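Long-range contact in geranyltranstransferase (Marinomonas sp. MED121, PDB 4F62), which probably joins allylic diphosphates to isopentenyl diphosphate as a polyprenyl transferase, in the manner of farnesyl-diphosphate synthases: residues Gln203-Ala217 with Leu265-Gly277. Residues are numbered along the deposited sequence; the frame is centred on the assembly and turned at random.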
# COMPACT_ATOMS: atom_id res chain seq x y z
N GLN A 203 -23.59 1.70 16.82
CA GLN A 203 -22.35 1.77 17.59
C GLN A 203 -21.23 2.38 16.75
O GLN A 203 -20.39 3.12 17.26
CB GLN A 203 -21.91 0.38 18.05
CG GLN A 203 -22.87 -0.31 18.98
CD GLN A 203 -22.51 -1.78 19.16
OE1 GLN A 203 -21.84 -2.37 18.30
NE2 GLN A 203 -22.95 -2.38 20.26
N LEU A 204 -21.21 2.06 15.46
CA LEU A 204 -20.15 2.54 14.58
C LEU A 204 -20.27 4.06 14.36
O LEU A 204 -19.27 4.77 14.28
CB LEU A 204 -20.19 1.77 13.26
CG LEU A 204 -18.90 1.58 12.46
CD1 LEU A 204 -17.84 0.87 13.28
CD2 LEU A 204 -19.21 0.80 11.17
N ALA A 205 -21.50 4.54 14.27
CA ALA A 205 -21.74 5.98 14.15
C ALA A 205 -21.25 6.76 15.38
O ALA A 205 -20.66 7.84 15.25
CB ALA A 205 -23.22 6.24 13.90
N LYS A 206 -21.48 6.20 16.56
CA LYS A 206 -20.99 6.81 17.80
C LYS A 206 -19.46 6.83 17.82
O LYS A 206 -18.85 7.82 18.22
CB LYS A 206 -21.52 6.06 19.02
CG LYS A 206 -23.02 6.17 19.23
CD LYS A 206 -23.49 5.11 20.22
CE LYS A 206 -25.01 5.05 20.31
NZ LYS A 206 -25.57 6.38 20.69
N LEU A 207 -18.85 5.74 17.37
CA LEU A 207 -17.39 5.67 17.33
C LEU A 207 -16.80 6.65 16.33
O LEU A 207 -15.77 7.28 16.60
CB LEU A 207 -16.91 4.23 17.07
CG LEU A 207 -17.19 3.30 18.24
CD1 LEU A 207 -16.95 1.82 17.86
CD2 LEU A 207 -16.35 3.70 19.44
N ASP A 208 -17.47 6.81 15.18
CA ASP A 208 -17.11 7.84 14.20
C ASP A 208 -17.00 9.20 14.85
O ASP A 208 -16.00 9.89 14.71
CB ASP A 208 -18.18 7.97 13.12
CG ASP A 208 -17.94 7.05 11.94
OD1 ASP A 208 -16.89 6.38 11.91
OD2 ASP A 208 -18.80 7.01 11.04
N ALA A 209 -18.07 9.58 15.54
CA ALA A 209 -18.15 10.89 16.17
C ALA A 209 -17.12 11.00 17.28
O ALA A 209 -16.51 12.05 17.47
CB ALA A 209 -19.56 11.12 16.70
N TYR A 210 -16.92 9.90 18.03
CA TYR A 210 -15.90 9.90 19.07
C TYR A 210 -14.55 10.23 18.45
O TYR A 210 -13.83 11.12 18.91
CB TYR A 210 -15.86 8.54 19.78
CG TYR A 210 -14.62 8.30 20.62
CD1 TYR A 210 -13.48 7.74 20.05
CD2 TYR A 210 -14.58 8.63 21.97
CE1 TYR A 210 -12.34 7.51 20.81
CE2 TYR A 210 -13.44 8.41 22.73
CZ TYR A 210 -12.32 7.84 22.14
OH TYR A 210 -11.18 7.62 22.87
N ALA A 211 -14.23 9.51 17.37
CA ALA A 211 -12.92 9.63 16.74
C ALA A 211 -12.70 11.00 16.13
O ALA A 211 -11.62 11.58 16.25
CB ALA A 211 -12.76 8.55 15.68
N HIS A 212 -13.72 11.50 15.45
CA HIS A 212 -13.65 12.84 14.87
C HIS A 212 -13.32 13.88 15.94
O HIS A 212 -12.45 14.74 15.74
CB HIS A 212 -14.97 13.21 14.19
CG HIS A 212 -14.94 14.55 13.51
ND1 HIS A 212 -15.18 15.73 14.17
CD2 HIS A 212 -14.69 14.88 12.22
CE1 HIS A 212 -15.08 16.74 13.32
NE2 HIS A 212 -14.78 16.25 12.13
N ALA A 213 -14.01 13.80 17.07
CA ALA A 213 -13.82 14.79 18.13
C ALA A 213 -12.41 14.72 18.70
O ALA A 213 -11.73 15.75 18.87
CB ALA A 213 -14.87 14.59 19.23
N ILE A 214 -11.96 13.50 18.98
CA ILE A 214 -10.65 13.27 19.58
C ILE A 214 -9.50 13.68 18.65
O ILE A 214 -8.51 14.28 19.07
CB ILE A 214 -10.50 11.79 19.99
CG1 ILE A 214 -11.34 11.52 21.23
CG2 ILE A 214 -9.05 11.45 20.28
CD1 ILE A 214 -11.03 12.45 22.34
N GLY A 215 -9.66 13.35 17.36
CA GLY A 215 -8.67 13.71 16.36
C GLY A 215 -8.47 15.21 16.23
O GLY A 215 -7.34 15.71 16.21
N LEU A 216 -9.57 15.95 16.14
CA LEU A 216 -9.47 17.39 16.04
C LEU A 216 -8.93 17.97 17.36
O LEU A 216 -8.01 18.81 17.35
CB LEU A 216 -10.82 18.00 15.66
CG LEU A 216 -10.88 19.52 15.42
CD1 LEU A 216 -9.77 19.98 14.48
CD2 LEU A 216 -12.26 19.90 14.87
N ALA A 217 -9.47 17.52 18.48
CA ALA A 217 -9.08 18.06 19.79
C ALA A 217 -7.58 18.02 20.02
O ALA A 217 -7.00 18.97 20.57
CB ALA A 217 -9.80 17.32 20.91
N LEU A 265 -14.95 19.53 22.31
CA LEU A 265 -14.68 18.30 21.56
C LEU A 265 -14.49 17.12 22.53
O LEU A 265 -14.97 16.02 22.28
CB LEU A 265 -13.45 18.48 20.67
CG LEU A 265 -13.62 19.47 19.51
CD1 LEU A 265 -12.30 19.68 18.80
CD2 LEU A 265 -14.66 18.96 18.51
N HIS A 266 -13.79 17.38 23.62
CA HIS A 266 -13.56 16.37 24.64
C HIS A 266 -14.89 15.87 25.20
O HIS A 266 -15.12 14.66 25.31
CB HIS A 266 -12.68 16.95 25.75
CG HIS A 266 -12.11 15.89 26.67
ND1 HIS A 266 -10.97 16.12 27.41
CD2 HIS A 266 -12.51 14.65 26.93
CE1 HIS A 266 -10.70 15.03 28.11
NE2 HIS A 266 -11.60 14.12 27.85
N GLU A 267 -15.76 16.81 25.57
CA GLU A 267 -17.09 16.48 26.08
C GLU A 267 -17.92 15.71 25.07
O GLU A 267 -18.64 14.77 25.43
CB GLU A 267 -17.83 17.74 26.49
CG GLU A 267 -17.22 18.43 27.69
CD GLU A 267 -17.90 19.74 28.02
OE1 GLU A 267 -18.65 20.27 27.17
OE2 GLU A 267 -17.67 20.24 29.15
N GLN A 268 -17.84 16.11 23.80
CA GLN A 268 -18.57 15.44 22.74
C GLN A 268 -18.09 14.00 22.59
O GLN A 268 -18.90 13.10 22.38
CB GLN A 268 -18.37 16.16 21.41
CG GLN A 268 -19.24 17.38 21.22
CD GLN A 268 -19.12 17.94 19.82
OE1 GLN A 268 -18.05 17.85 19.20
NE2 GLN A 268 -20.21 18.49 19.30
N ALA A 269 -16.78 13.81 22.67
CA ALA A 269 -16.20 12.48 22.49
C ALA A 269 -16.72 11.54 23.57
O ALA A 269 -17.19 10.44 23.27
CB ALA A 269 -14.68 12.55 22.54
N ILE A 270 -16.68 12.00 24.82
CA ILE A 270 -17.10 11.18 25.95
C ILE A 270 -18.60 10.90 25.89
O ILE A 270 -19.05 9.78 26.18
CB ILE A 270 -16.74 11.85 27.29
CG1 ILE A 270 -15.23 12.10 27.37
CG2 ILE A 270 -17.19 10.98 28.46
CD1 ILE A 270 -14.38 10.91 26.95
N ALA A 271 -19.38 11.91 25.49
CA ALA A 271 -20.83 11.75 25.38
C ALA A 271 -21.24 10.64 24.41
O ALA A 271 -22.27 10.00 24.60
CB ALA A 271 -21.50 13.06 24.99
N GLN A 272 -20.44 10.43 23.38
CA GLN A 272 -20.73 9.41 22.37
C GLN A 272 -20.63 7.99 22.91
O GLN A 272 -21.26 7.07 22.38
CB GLN A 272 -19.79 9.57 21.16
CG GLN A 272 -20.06 10.84 20.34
CD GLN A 272 -21.43 10.80 19.69
OE1 GLN A 272 -21.99 9.73 19.48
NE2 GLN A 272 -21.96 11.97 19.36
N ILE A 273 -19.83 7.79 23.95
CA ILE A 273 -19.57 6.44 24.46
C ILE A 273 -20.02 6.25 25.91
O ILE A 273 -19.72 5.23 26.53
CB ILE A 273 -18.08 6.05 24.33
CG1 ILE A 273 -17.22 6.97 25.20
CG2 ILE A 273 -17.63 6.10 22.88
CD1 ILE A 273 -15.75 6.65 25.12
N SER A 274 -20.74 7.24 26.43
CA SER A 274 -21.20 7.19 27.82
C SER A 274 -22.12 5.99 28.07
O SER A 274 -22.03 5.35 29.11
CB SER A 274 -21.90 8.50 28.21
OG SER A 274 -23.09 8.72 27.47
N GLU A 275 -22.99 5.70 27.11
CA GLU A 275 -24.01 4.65 27.27
C GLU A 275 -23.48 3.21 27.16
O GLU A 275 -24.27 2.28 27.01
CB GLU A 275 -25.15 4.86 26.27
CG GLU A 275 -24.75 4.72 24.80
CD GLU A 275 -24.04 5.96 24.25
OE1 GLU A 275 -23.15 6.51 24.93
OE2 GLU A 275 -24.39 6.39 23.13
N PHE A 276 -22.17 3.03 27.22
CA PHE A 276 -21.58 1.69 27.10
C PHE A 276 -21.14 1.11 28.45
O PHE A 276 -20.96 -0.10 28.58
CB PHE A 276 -20.40 1.71 26.15
CG PHE A 276 -20.78 1.81 24.70
CD1 PHE A 276 -21.00 3.05 24.10
CD2 PHE A 276 -20.89 0.67 23.92
CE1 PHE A 276 -21.33 3.14 22.76
CE2 PHE A 276 -21.23 0.75 22.57
CZ PHE A 276 -21.45 1.99 22.00
N GLY A 277 -20.96 1.97 29.44
CA GLY A 277 -20.57 1.51 30.76
C GLY A 277 -19.08 1.22 30.88
O GLY A 277 -18.26 1.80 30.15
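The Tyr210 ring turns an edge to Ala269, whose carbonyl O lies in the ring plane 3.4 Å from CD2, while Ile214 CG1 of its own helix sits over one face, offset toward the rim; Ile273 CD1 reaches CE2 obliquely at 3.8 Å. With CG anti to the backbone N (chi1 165°), this ring passes beside helix 265-273, and its OH is hydrogen-bonded to Leu283 O of helix 281-291. The Phe276 ring is likewise met at its edge, by Gln203 CG and, 3.9 Å from CE1, by Lys206 CD. Lys206 runs out past the Gln272 backbone O, then bends at its last torsion (chi4 -57°) to bring NZ 2.7 Å from Glu275 OE2, a salt bridge nearly in line with the C-O bond, although Glu275 is poorly ordered. A methionine in place of Lys206 is likely to leave the Glu275 carboxylate without its cationic mate. Gln272 lays its amide carbon CD 3.5 Å from Ala209 CB. Small residues let the backbones close in where Ala213 CB touches Leu265 O at 3.4 Å and packs on Ala269 CB. Farther along, Leu265 CD1 slots against Leu216 CG at 3.7 Å. The axes of 203-217 and 265-273, 8.1 Å apart, run antiparallel at 159°, joining helix 201-226 to helix 249-273 as a close helix pair of the all-alpha isoprenoid synthase fold.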